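Local atomic coordinates of glucoamylase (Thermoanaerobacterium thermosaccharolyticum, PDB entry 1LF6), a protein that hydrolyses terminal alpha-1,4-linked glucose residues one after another from the non-reducing ends of glucan chains, releasing beta-D-glucose. Residues E61-P65 against S249-S253; N176-M180 against W196-S200; R436-I440 against Y574-H578; D510-F515 against Y526-E530. All blocks are in the same frame, centred on the assembly; numbering follows the deposited sequence.

Contacts 1 and 2 both join the two large antiparallel sheets of the N-terminal beta sandwich, their centres 18 Å apart, and contact 2 is nested within the loop that contact 1 closes. Contact 1 is buried and carried by rings and a methyl group; contact 2, farther from the middle of the chain, is partly buried and adds an indole hydrogen bond and a water. Contacts 3 and 4 lie on the opposite side of the chain's centre, in the catalytic region, and touch through H578 and Y526. Contact 3 is a buried, charged loop pair at the probable active site, whereas the partly exposed contact 4 relies chiefly on backbone oxygens and carboxylates.

Contact 1. Residues E61-P65 against S249-S253; sequences EVYYP and SFGQS. Unlike the reference sequence in segment 249-253: Q252 (reference Gly).
Y64 sets CG trans to its backbone N (chi1 159°) while F250 turns CG beside its own (chi1 -60°), and these settings lay the two side chains alongside one another, running opposite ways. The ring planes lie 28° from parallel but are offset enough to leave little overlap, with centroids 5.0 Å apart. The closer evidence is a pair of CH-pi contacts: F250 CB stands over the middle of the Y64 ring, 3.3 Å from its centroid, and Y64 CB lies over the F250 ring, nearer its rim. On the other face of the phenol ring sits CB of P65, which follows a cis peptide bond. Y64 OH reaches 3.4 Å from G251 CA, and V62 adds a methyl, CG1, at 3.7 Å from F250 CZ. With an alanine in place of Y64, F250 CB and P65 CB would probably face a gap where the phenol ring had separated them. The contact ties the two sheets of the N-terminal sandwich, through strands 58-63 and 243-251. V62 also packs on V72 of strand 70-80 and L133 of strand 132-141, while S253 OG caps the start of helix 254-266 at E256 N.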
loop_
_atom_site.group_PDB
_atom_site.type_symbol
_atom_site.label_atom_id
_atom_site.label_comp_id
_atom_site.label_asym_id
_atom_site.label_seq_id
_atom_site.Cartn_x
_atom_site.Cartn_y
_atom_site.Cartn_z
ATOM N N GLU A 61 9.567 -5.981 4.966
ATOM C CA GLU A 61 8.541 -6.357 5.936
ATOM C C GLU A 61 7.779 -7.633 5.568
ATOM O O GLU A 61 7.473 -7.879 4.398
ATOM C CB GLU A 61 7.514 -5.233 6.121
ATOM C CG GLU A 61 8.014 -3.991 6.837
ATOM C CD GLU A 61 8.642 -2.977 5.900
ATOM O OE1 GLU A 61 8.547 -3.162 4.675
ATOM O OE2 GLU A 61 9.223 -1.989 6.397
ATOM N N VAL A 62 7.487 -8.443 6.584
ATOM C CA VAL A 62 6.728 -9.677 6.412
ATOM C C VAL A 62 5.628 -9.611 7.458
ATOM O O VAL A 62 5.885 -9.289 8.621
ATOM C CB VAL A 62 7.594 -10.943 6.642
ATOM C CG1 VAL A 62 6.767 -12.189 6.356
ATOM C CG2 VAL A 62 8.822 -10.914 5.742
ATOM N N TYR A 63 4.406 -9.921 7.049
ATOM C CA TYR A 63 3.252 -9.838 7.939
ATOM C C TYR A 63 2.610 -11.168 8.312
ATOM O O TYR A 63 2.519 -12.080 7.487
ATOM C CB TYR A 63 2.193 -8.941 7.291
ATOM C CG TYR A 63 2.686 -7.543 6.985
ATOM C CD1 TYR A 63 2.268 -6.452 7.749
ATOM C CD2 TYR A 63 3.589 -7.313 5.948
ATOM C CE1 TYR A 63 2.741 -5.165 7.488
ATOM C CE2 TYR A 63 4.070 -6.032 5.679
ATOM C CZ TYR A 63 3.642 -4.963 6.451
ATOM O OH TYR A 63 4.116 -3.694 6.183
ATOM N N TYR A 64 2.147 -11.244 9.558
ATOM C CA TYR A 64 1.479 -12.417 10.115
ATOM C C TYR A 64 1.002 -12.097 11.527
ATOM O O TYR A 64 1.718 -11.461 12.300
ATOM C CB TYR A 64 2.426 -13.630 10.160
ATOM C CG TYR A 64 2.000 -14.694 11.160
ATOM C CD1 TYR A 64 2.359 -14.596 12.505
ATOM C CD2 TYR A 64 1.200 -15.770 10.772
ATOM C CE1 TYR A 64 1.935 -15.537 13.438
ATOM C CE2 TYR A 64 0.767 -16.723 11.702
ATOM C CZ TYR A 64 1.140 -16.597 13.033
ATOM O OH TYR A 64 0.725 -17.526 13.962
ATOM N N PRO A 65 -0.212 -12.544 11.889
ATOM C CA PRO A 65 -1.157 -13.319 11.080
ATOM C C PRO A 65 -2.187 -12.430 10.385
ATOM O O PRO A 65 -3.114 -12.926 9.744
ATOM C CB PRO A 65 -1.798 -14.228 12.109
ATOM C CG PRO A 65 -1.952 -13.296 13.271
ATOM C CD PRO A 65 -0.621 -12.556 13.307
ATOM N N SER A 249 8.940 -19.553 9.092
ATOM C CA SER A 249 7.589 -19.922 9.477
ATOM C C SER A 249 7.119 -19.152 10.705
ATOM O O SER A 249 7.927 -18.609 11.464
ATOM C CB SER A 249 7.519 -21.431 9.726
ATOM O OG SER A 249 7.890 -22.139 8.553
ATOM N N PHE A 250 5.803 -19.117 10.889
ATOM C CA PHE A 250 5.188 -18.405 12.000
ATOM C C PHE A 250 4.246 -19.311 12.781
ATOM O O PHE A 250 3.714 -20.284 12.243
ATOM C CB PHE A 250 4.405 -17.201 11.471
ATOM C CG PHE A 250 5.252 -16.205 10.727
ATOM C CD1 PHE A 250 5.702 -15.049 11.356
ATOM C CD2 PHE A 250 5.616 -16.433 9.406
ATOM C CE1 PHE A 250 6.501 -14.133 10.678
ATOM C CE2 PHE A 250 6.416 -15.525 8.718
ATOM C CZ PHE A 250 6.860 -14.371 9.357
ATOM N N GLY A 251 4.042 -18.970 14.049
ATOM C CA GLY A 251 3.156 -19.742 14.900
ATOM C C GLY A 251 2.879 -19.010 16.198
ATOM O O GLY A 251 3.505 -17.990 16.481
ATOM N N GLN A 252 1.941 -19.524 16.987
ATOM C CA GLN A 252 1.597 -18.908 18.266
ATOM C C GLN A 252 2.371 -19.598 19.390
ATOM O O GLN A 252 2.110 -19.382 20.576
ATOM C CB GLN A 252 0.091 -19.022 18.519
ATOM C CG GLN A 252 -0.400 -18.300 19.771
ATOM C CD GLN A 252 -1.872 -18.552 20.044
ATOM O OE1 GLN A 252 -2.295 -19.698 20.220
ATOM N NE2 GLN A 252 -2.660 -17.482 20.082
ATOM N N SER A 253 3.327 -20.433 18.997
ATOM C CA SER A 253 4.155 -21.168 19.946
ATOM C C SER A 253 5.388 -21.700 19.234
ATOM O O SER A 253 5.449 -21.710 18.004
ATOM C CB SER A 253 3.368 -22.338 20.552
ATOM O OG SER A 253 3.116 -23.349 19.589
#

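Contact 2. Residues N176-M180 against W196-S200; sequences NEMLM and WKGYS
E177 and L179 of strand 176-183 meet W196 and Y199 across the N-terminal beta sandwich, W196 just preceding strand 198-203, an edge strand of the seven-stranded antiparallel sheet. The direct polar link is a hydrogen bond from W196 NE1 to the backbone O of E177, 2.8 Å long. It is distinctly bent, with 132° at the hydrogen, and the donor stands 39° out of the carbonyl plane, so the indole does not use a lone-pair direction. Apolar packing centres on one methyl: L179 CD1 lies 4.0 Å from W196 CD1 and 4.1 Å from Y199 CB. Beyond these segments, W196 also rests on L190, A234 and I236, so it touches both strand 186-192 and strand 230-236. A third kind of interaction sets a carboxylate against an aromatic rim. Y199 holds CG between its backbone N and carbonyl carbon (chi1 55°), and the E177 chain, extended beyond CG, crosses it at about a right angle; both carboxylate oxygens come up to the ring edge, with E177 OE2 3.5 Å from Y199 CE2. Solvent supplies the last link: one water donates to E177 OE2 at 2.8 Å and accepts from the backbone N of W196 at 2.9 Å.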
loop_
_atom_site.group_PDB
_atom_site.type_symbol
_atom_site.label_atom_id
_atom_site.label_comp_id
_atom_site.label_asym_id
_atom_site.label_seq_id
_atom_site.Cartn_x
_atom_site.Cartn_y
_atom_site.Cartn_z
ATOM N N ASN A 176 16.952 -30.342 13.112
ATOM C CA ASN A 176 16.980 -29.164 12.254
ATOM C C ASN A 176 17.225 -27.926 13.113
ATOM O O ASN A 176 16.419 -27.596 13.984
ATOM C CB ASN A 176 15.652 -29.030 11.503
ATOM C CG ASN A 176 15.797 -29.275 10.012
ATOM O OD1 ASN A 176 16.340 -28.441 9.281
ATOM N ND2 ASN A 176 15.317 -30.428 9.551
ATOM N N GLU A 177 18.347 -27.255 12.877
ATOM C CA GLU A 177 18.680 -26.057 13.634
ATOM C C GLU A 177 17.897 -24.860 13.122
ATOM O O GLU A 177 18.084 -24.427 11.987
ATOM C CB GLU A 177 20.177 -25.760 13.549
ATOM C CG GLU A 177 21.035 -26.629 14.451
ATOM C CD GLU A 177 22.488 -26.200 14.453
ATOM O OE1 GLU A 177 23.226 -26.643 15.354
ATOM O OE2 GLU A 177 22.894 -25.425 13.557
ATOM N N MET A 178 17.023 -24.329 13.968
ATOM C CA MET A 178 16.203 -23.185 13.599
ATOM C C MET A 178 16.422 -22.001 14.536
ATOM O O MET A 178 16.461 -22.162 15.758
ATOM C CB MET A 178 14.719 -23.573 13.625
ATOM C CG MET A 178 14.322 -24.670 12.652
ATOM S SD MET A 178 12.580 -25.126 12.828
ATOM C CE MET A 178 12.467 -26.495 11.656
ATOM N N LEU A 179 16.576 -20.815 13.957
ATOM C CA LEU A 179 16.748 -19.596 14.741
ATOM C C LEU A 179 15.337 -19.129 15.074
ATOM O O LEU A 179 14.527 -18.888 14.177
ATOM C CB LEU A 179 17.485 -18.525 13.930
ATOM C CG LEU A 179 19.010 -18.645 13.845
ATOM C CD1 LEU A 179 19.402 -20.026 13.357
ATOM C CD2 LEU A 179 19.560 -17.570 12.913
ATOM N N MET A 180 15.041 -19.018 16.363
ATOM C CA MET A 180 13.714 -18.613 16.807
ATOM C C MET A 180 13.657 -17.172 17.303
ATOM O O MET A 180 14.654 -16.621 17.768
ATOM C CB MET A 180 13.239 -19.536 17.931
ATOM C CG MET A 180 13.434 -21.018 17.655
ATOM S SD MET A 180 12.493 -21.593 16.234
ATOM C CE MET A 180 10.832 -21.485 16.906
ATOM N N TRP A 196 22.758 -24.719 8.810
ATOM C CA TRP A 196 23.666 -23.579 8.912
ATOM C C TRP A 196 25.093 -24.020 9.209
ATOM O O TRP A 196 25.315 -25.029 9.879
ATOM C CB TRP A 196 23.208 -22.628 10.023
ATOM C CG TRP A 196 21.736 -22.374 10.040
ATOM C CD1 TRP A 196 20.820 -22.905 10.904
ATOM C CD2 TRP A 196 21.002 -21.534 9.145
ATOM N NE1 TRP A 196 19.561 -22.447 10.604
ATOM C CE2 TRP A 196 19.642 -21.604 9.527
ATOM C CE3 TRP A 196 21.358 -20.730 8.055
ATOM C CZ2 TRP A 196 18.639 -20.896 8.857
ATOM C CZ3 TRP A 196 20.358 -20.027 7.389
ATOM C CH2 TRP A 196 19.015 -20.117 7.795
ATOM N N LYS A 197 26.056 -23.254 8.712
ATOM C CA LYS A 197 27.460 -23.545 8.948
ATOM C C LYS A 197 27.821 -22.916 10.288
ATOM O O LYS A 197 28.895 -23.154 10.838
ATOM C CB LYS A 197 28.321 -22.936 7.841
ATOM C CG LYS A 197 29.805 -23.228 7.983
ATOM C CD LYS A 197 30.601 -22.695 6.802
ATOM C CE LYS A 197 32.070 -23.078 6.917
ATOM N NZ LYS A 197 32.855 -22.632 5.732
ATOM N N GLY A 198 26.899 -22.109 10.803
ATOM C CA GLY A 198 27.101 -21.432 12.073
ATOM C C GLY A 198 26.015 -20.391 12.280
ATOM O O GLY A 198 25.439 -19.894 11.311
ATOM N N TYR A 199 25.728 -20.060 13.537
ATOM C CA TYR A 199 24.697 -19.078 13.849
ATOM C C TYR A 199 25.101 -18.154 14.991
ATOM O O TYR A 199 26.050 -18.433 15.725
ATOM C CB TYR A 199 23.391 -19.793 14.204
ATOM C CG TYR A 199 23.533 -20.801 15.327
ATOM C CD1 TYR A 199 23.741 -20.387 16.645
ATOM C CD2 TYR A 199 23.486 -22.169 15.068
ATOM C CE1 TYR A 199 23.901 -21.313 17.676
ATOM C CE2 TYR A 199 23.644 -23.103 16.088
ATOM C CZ TYR A 199 23.852 -22.672 17.389
ATOM O OH TYR A 199 24.015 -23.599 18.399
ATOM N N SER A 200 24.369 -17.052 15.134
ATOM C CA SER A 200 24.630 -16.081 16.192
ATOM C C SER A 200 23.515 -15.046 16.280
ATOM O O SER A 200 23.117 -14.450 15.277
ATOM C CB SER A 200 25.964 -15.370 15.952
ATOM O OG SER A 200 26.258 -14.478 17.012
HETATM O O HOH W 1 22.427 -26.554 11.018
#

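Contact 3. Residues R436-I440 against Y574-H578; sequences RWEEI and YRYNH
A buried, mixed cation-pi and charge contact joins W437 and E439 to R575 and Y576, bringing together two loops at the probable active site. R575 runs antiparallel to the W437 side chain and bends at chi3 (88°), carrying NE over the rim of one indole face, 3.5 Å above the plane. Its CZ lies 4.2 Å from the centroid of the five-membered ring, 33° off the normal, an off-centre cation-pi arrangement. The guanidinium is tilted steeply against the indole, at 60°. R436 CG covers the opposite face. These loops belong to the (alpha/alpha) barrel of glycoside hydrolase family 15, where E438 is the likely proton donor. The likely proton acceptor, E435, takes bonds from the backbone N of W437, E439 and I440, so the loop carrying W437 probably helps to position that carboxylate. W437 NE1 is bonded to D533, and E439 OE1 forms a salt bridge with R504. Towards R575, E439 OE2 makes a long salt bridge to NH2, 3.5 Å. Its OE1 approaches Y576 OH to 2.6 Å, with the carboxylate steeply inclined to the phenol ring. The ring's edge meets the indole, Y576 CD2 lying 3.7 Å from W437 CD1. R575 NH1 donates to a water at 2.6 Å, and the same water sits 2.8 Å from W437 O.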
loop_
_atom_site.group_PDB
_atom_site.type_symbol
_atom_site.label_atom_id
_atom_site.label_comp_id
_atom_site.label_asym_id
_atom_site.label_seq_id
_atom_site.Cartn_x
_atom_site.Cartn_y
_atom_site.Cartn_z
ATOM N N ARG A 436 -10.657 15.239 1.329
ATOM C CA ARG A 436 -9.960 13.963 1.171
ATOM C C ARG A 436 -8.468 13.866 1.511
ATOM O O ARG A 436 -7.952 12.766 1.678
ATOM C CB ARG A 436 -10.229 13.389 -0.224
ATOM C CG ARG A 436 -9.570 14.083 -1.385
ATOM C CD ARG A 436 -9.961 13.367 -2.675
ATOM N NE ARG A 436 -9.234 13.841 -3.849
ATOM C CZ ARG A 436 -9.256 13.230 -5.030
ATOM N NH1 ARG A 436 -8.564 13.718 -6.050
ATOM N NH2 ARG A 436 -9.972 12.125 -5.189
ATOM N N TRP A 437 -7.768 14.990 1.623
ATOM C CA TRP A 437 -6.359 14.920 1.981
ATOM C C TRP A 437 -6.242 14.877 3.511
ATOM O O TRP A 437 -5.144 14.797 4.060
ATOM C CB TRP A 437 -5.591 16.111 1.407
ATOM C CG TRP A 437 -5.635 16.195 -0.108
ATOM C CD1 TRP A 437 -5.758 17.330 -0.858
ATOM C CD2 TRP A 437 -5.561 15.104 -1.048
ATOM N NE1 TRP A 437 -5.774 17.018 -2.199
ATOM C CE2 TRP A 437 -5.653 15.661 -2.344
ATOM C CE3 TRP A 437 -5.426 13.715 -0.918
ATOM C CZ2 TRP A 437 -5.617 14.877 -3.506
ATOM C CZ3 TRP A 437 -5.391 12.932 -2.079
ATOM C CH2 TRP A 437 -5.487 13.519 -3.354
ATOM N N GLU A 438 -7.395 14.931 4.180
ATOM C CA GLU A 438 -7.489 14.857 5.642
ATOM C C GLU A 438 -6.795 15.993 6.386
ATOM O O GLU A 438 -6.246 15.780 7.471
ATOM C CB GLU A 438 -6.900 13.532 6.117
ATOM C CG GLU A 438 -7.307 12.335 5.272
ATOM C CD GLU A 438 -6.870 11.022 5.885
ATOM O OE1 GLU A 438 -5.678 10.664 5.763
ATOM O OE2 GLU A 438 -7.721 10.358 6.510
ATOM N N GLU A 439 -6.839 17.201 5.835
ATOM C CA GLU A 439 -6.131 18.317 6.456
ATOM C C GLU A 439 -6.919 19.559 6.842
ATOM O O GLU A 439 -6.567 20.247 7.799
ATOM C CB GLU A 439 -4.987 18.745 5.529
ATOM C CG GLU A 439 -4.145 17.573 5.037
ATOM C CD GLU A 439 -3.143 17.972 3.967
ATOM O OE1 GLU A 439 -3.486 18.816 3.112
ATOM O OE2 GLU A 439 -2.022 17.425 3.967
ATOM N N ILE A 440 -7.985 19.854 6.118
ATOM C CA ILE A 440 -8.727 21.071 6.402
ATOM C C ILE A 440 -10.217 20.912 6.150
ATOM O O ILE A 440 -10.629 20.087 5.328
ATOM C CB ILE A 440 -8.176 22.212 5.527
ATOM C CG1 ILE A 440 -8.824 23.544 5.901
ATOM C CG2 ILE A 440 -8.383 21.870 4.054
ATOM C CD1 ILE A 440 -8.174 24.725 5.197
ATOM N N TYR A 574 0.433 18.131 -8.632
ATOM C CA TYR A 574 0.589 18.171 -7.172
ATOM C C TYR A 574 -0.856 18.136 -6.673
ATOM O O TYR A 574 -1.778 18.430 -7.437
ATOM C CB TYR A 574 1.200 19.496 -6.705
ATOM C CG TYR A 574 2.633 19.740 -7.109
ATOM C CD1 TYR A 574 3.683 19.186 -6.385
ATOM C CD2 TYR A 574 2.939 20.545 -8.210
ATOM C CE1 TYR A 574 5.006 19.428 -6.741
ATOM C CE2 TYR A 574 4.260 20.793 -8.576
ATOM C CZ TYR A 574 5.287 20.232 -7.837
ATOM O OH TYR A 574 6.595 20.482 -8.185
ATOM N N ARG A 575 -1.053 17.807 -5.402
ATOM C CA ARG A 575 -2.397 17.767 -4.820
ATOM C C ARG A 575 -2.983 19.180 -4.731
ATOM O O ARG A 575 -4.193 19.362 -4.826
ATOM C CB ARG A 575 -2.355 17.175 -3.413
ATOM C CG ARG A 575 -1.637 15.849 -3.303
ATOM C CD ARG A 575 -1.124 15.674 -1.875
ATOM N NE ARG A 575 -2.080 15.067 -0.979
ATOM C CZ ARG A 575 -2.034 15.168 0.347
ATOM N NH1 ARG A 575 -2.953 14.565 1.087
ATOM N NH2 ARG A 575 -1.097 15.895 0.932
ATOM N N TYR A 576 -2.112 20.166 -4.520
ATOM C CA TYR A 576 -2.506 21.580 -4.420
ATOM C C TYR A 576 -1.248 22.413 -4.196
ATOM O O TYR A 576 -0.216 21.874 -3.800
ATOM C CB TYR A 576 -3.493 21.793 -3.261
ATOM C CG TYR A 576 -2.992 21.317 -1.913
ATOM C CD1 TYR A 576 -2.140 22.110 -1.136
ATOM C CD2 TYR A 576 -3.351 20.062 -1.419
ATOM C CE1 TYR A 576 -1.660 21.665 0.092
ATOM C CE2 TYR A 576 -2.872 19.606 -0.188
ATOM C CZ TYR A 576 -2.029 20.414 0.559
ATOM O OH TYR A 576 -1.548 19.961 1.766
ATOM N N ASN A 577 -1.324 23.718 -4.448
ATOM C CA ASN A 577 -0.151 24.574 -4.269
ATOM C C ASN A 577 0.295 24.614 -2.815
ATOM O O ASN A 577 -0.534 24.673 -1.907
ATOM C CB ASN A 577 -0.433 26.019 -4.715
ATOM C CG ASN A 577 -1.676 26.146 -5.556
ATOM O OD1 ASN A 577 -2.774 25.801 -5.120
ATOM N ND2 ASN A 577 -1.512 26.654 -6.777
ATOM N N HIS A 578 1.609 24.584 -2.614
ATOM C CA HIS A 578 2.221 24.650 -1.290
ATOM C C HIS A 578 2.069 23.394 -0.444
ATOM O O HIS A 578 2.254 23.428 0.772
ATOM C CB HIS A 578 1.682 25.867 -0.535
ATOM C CG HIS A 578 1.780 27.140 -1.316
ATOM N ND1 HIS A 578 2.984 27.666 -1.730
ATOM C CD2 HIS A 578 0.823 27.969 -1.798
ATOM C CE1 HIS A 578 2.766 28.762 -2.436
ATOM N NE2 HIS A 578 1.463 28.968 -2.492
HETATM O O HOH W 2 -2.512 14.020 3.549
#

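Contact 4. Residues D510-F515 against Y526-E530; sequences DPDADF and YDQKE
The foot of the beta hairpin formed by strands 516-519 and 524-527 is closed where F515 meets D527 and Q528. Q528 N donates to F515 O over 2.8 Å. F515 N in turn donates to the side chain of D527, reaching OD2 at 3.0 Å from above the carboxylate plane. D527 keeps CG trans to its backbone N (chi1 176°), and its other oxygen, OD1, accepts from K529 N at 2.9 Å, an Asx turn; one carboxylate thus ties the preceding loop to the 3-10 turn. That loop folds as a type I beta turn from D510 to A513, with D510 OD1 making a second Asx turn to D512 N. K529, bent at chi3, passes its chain alongside P511 O, CG at 3.3 Å, and ends with NZ bonded to D512 O at 3.0 Å and to D514 OD2 at 2.8 Å, a salt bridge. P511 O itself accepts a hydrogen bond from T491 OG1. Q528 NE2 gives A513 O a weak bond, while its OE1 accepts from G507 N. A methionine in place of K529 would probably leave the D514 carboxylate without its countercharge and D512 O without this donor. Because D514 OD2 and D527 OD2 are only 3.8 Å apart, the ammonium probably eases their mutual repulsion as well as holding the turn.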
loop_
_atom_site.group_PDB
_atom_site.type_symbol
_atom_site.label_atom_id
_atom_site.label_comp_id
_atom_site.label_asym_id
_atom_site.label_seq_id
_atom_site.Cartn_x
_atom_site.Cartn_y
_atom_site.Cartn_z
ATOM N N ASP A 510 -18.789 32.283 1.243
ATOM C CA ASP A 510 -18.512 33.158 0.111
ATOM C C ASP A 510 -17.080 32.962 -0.377
ATOM O O ASP A 510 -16.127 33.418 0.249
ATOM C CB ASP A 510 -18.752 34.613 0.514
ATOM C CG ASP A 510 -18.431 35.587 -0.599
ATOM O OD1 ASP A 510 -18.489 35.190 -1.783
ATOM O OD2 ASP A 510 -18.134 36.757 -0.287
ATOM N N PRO A 511 -16.917 32.275 -1.519
ATOM C CA PRO A 511 -15.609 31.995 -2.111
ATOM C C PRO A 511 -14.857 33.221 -2.618
ATOM O O PRO A 511 -13.679 33.129 -2.963
ATOM C CB PRO A 511 -15.946 31.008 -3.224
ATOM C CG PRO A 511 -17.271 31.501 -3.697
ATOM C CD PRO A 511 -18.001 31.798 -2.398
ATOM N N ASP A 512 -15.526 34.367 -2.664
ATOM C CA ASP A 512 -14.871 35.584 -3.123
ATOM C C ASP A 512 -14.277 36.353 -1.951
ATOM O O ASP A 512 -13.417 37.210 -2.133
ATOM C CB ASP A 512 -15.855 36.482 -3.875
ATOM C CG ASP A 512 -16.400 35.830 -5.133
ATOM O OD1 ASP A 512 -15.596 35.314 -5.934
ATOM O OD2 ASP A 512 -17.635 35.844 -5.320
ATOM N N ALA A 513 -14.725 36.035 -0.742
ATOM C CA ALA A 513 -14.225 36.721 0.445
ATOM C C ALA A 513 -12.812 36.289 0.802
ATOM O O ALA A 513 -12.318 35.268 0.322
ATOM C CB ALA A 513 -15.153 36.469 1.627
ATOM N N ASP A 514 -12.167 37.092 1.640
ATOM C CA ASP A 514 -10.828 36.803 2.104
ATOM C C ASP A 514 -10.976 35.884 3.314
ATOM O O ASP A 514 -11.888 36.050 4.118
ATOM C CB ASP A 514 -10.116 38.101 2.497
ATOM C CG ASP A 514 -9.795 38.977 1.296
ATOM O OD1 ASP A 514 -9.468 40.164 1.493
ATOM O OD2 ASP A 514 -9.865 38.474 0.151
ATOM N N PHE A 515 -10.088 34.903 3.426
ATOM C CA PHE A 515 -10.124 33.957 4.529
ATOM C C PHE A 515 -8.808 33.194 4.493
ATOM O O PHE A 515 -8.511 32.493 3.527
ATOM C CB PHE A 515 -11.323 33.013 4.361
ATOM C CG PHE A 515 -11.548 32.088 5.526
ATOM C CD1 PHE A 515 -10.877 30.873 5.606
ATOM C CD2 PHE A 515 -12.444 32.425 6.537
ATOM C CE1 PHE A 515 -11.096 30.007 6.672
ATOM C CE2 PHE A 515 -12.667 31.564 7.611
ATOM C CZ PHE A 515 -11.991 30.353 7.677
ATOM N N TYR A 526 -2.034 30.932 3.750
ATOM C CA TYR A 526 -2.443 31.631 2.529
ATOM C C TYR A 526 -3.941 31.916 2.518
ATOM O O TYR A 526 -4.687 31.392 3.337
ATOM C CB TYR A 526 -2.103 30.793 1.289
ATOM C CG TYR A 526 -0.684 30.276 1.256
ATOM C CD1 TYR A 526 -0.331 29.113 1.942
ATOM C CD2 TYR A 526 0.318 30.981 0.593
ATOM C CE1 TYR A 526 0.985 28.670 1.972
ATOM C CE2 TYR A 526 1.638 30.548 0.619
ATOM C CZ TYR A 526 1.965 29.395 1.310
ATOM O OH TYR A 526 3.270 28.966 1.351
ATOM N N ASP A 527 -4.370 32.758 1.586
ATOM C CA ASP A 527 -5.781 33.076 1.436
ATOM C C ASP A 527 -6.386 31.911 0.652
ATOM O O ASP A 527 -5.749 31.377 -0.263
ATOM C CB ASP A 527 -5.957 34.390 0.674
ATOM C CG ASP A 527 -7.417 34.713 0.408
ATOM O OD1 ASP A 527 -7.932 34.352 -0.680
ATOM O OD2 ASP A 527 -8.064 35.314 1.297
ATOM N N GLN A 528 -7.602 31.512 1.018
ATOM C CA GLN A 528 -8.276 30.391 0.373
ATOM C C GLN A 528 -8.284 30.465 -1.152
ATOM O O GLN A 528 -8.208 29.441 -1.827
ATOM C CB GLN A 528 -9.721 30.258 0.899
ATOM C CG GLN A 528 -10.576 31.499 0.736
ATOM C CD GLN A 528 -12.013 31.281 1.185
ATOM O OE1 GLN A 528 -12.297 30.410 2.004
ATOM N NE2 GLN A 528 -12.921 32.090 0.659
ATOM N N LYS A 529 -8.366 31.676 -1.690
ATOM C CA LYS A 529 -8.399 31.877 -3.138
ATOM C C LYS A 529 -7.070 31.627 -3.856
ATOM O O LYS A 529 -7.034 31.559 -5.084
ATOM C CB LYS A 529 -8.910 33.285 -3.450
ATOM C CG LYS A 529 -10.358 33.508 -3.023
ATOM C CD LYS A 529 -10.766 34.958 -3.179
ATOM C CE LYS A 529 -10.049 35.839 -2.159
ATOM N NZ LYS A 529 -10.420 37.253 -2.341
ATOM N N GLU A 530 -5.986 31.480 -3.098
ATOM C CA GLU A 530 -4.672 31.219 -3.689
ATOM C C GLU A 530 -4.454 29.722 -3.893
ATOM O O GLU A 530 -3.514 29.312 -4.574
ATOM C CB GLU A 530 -3.542 31.701 -2.769
ATOM C CG GLU A 530 -3.491 33.183 -2.432
ATOM C CD GLU A 530 -2.320 33.500 -1.513
ATOM O OE1 GLU A 530 -1.163 33.296 -1.934
ATOM O OE2 GLU A 530 -2.548 33.944 -0.363
#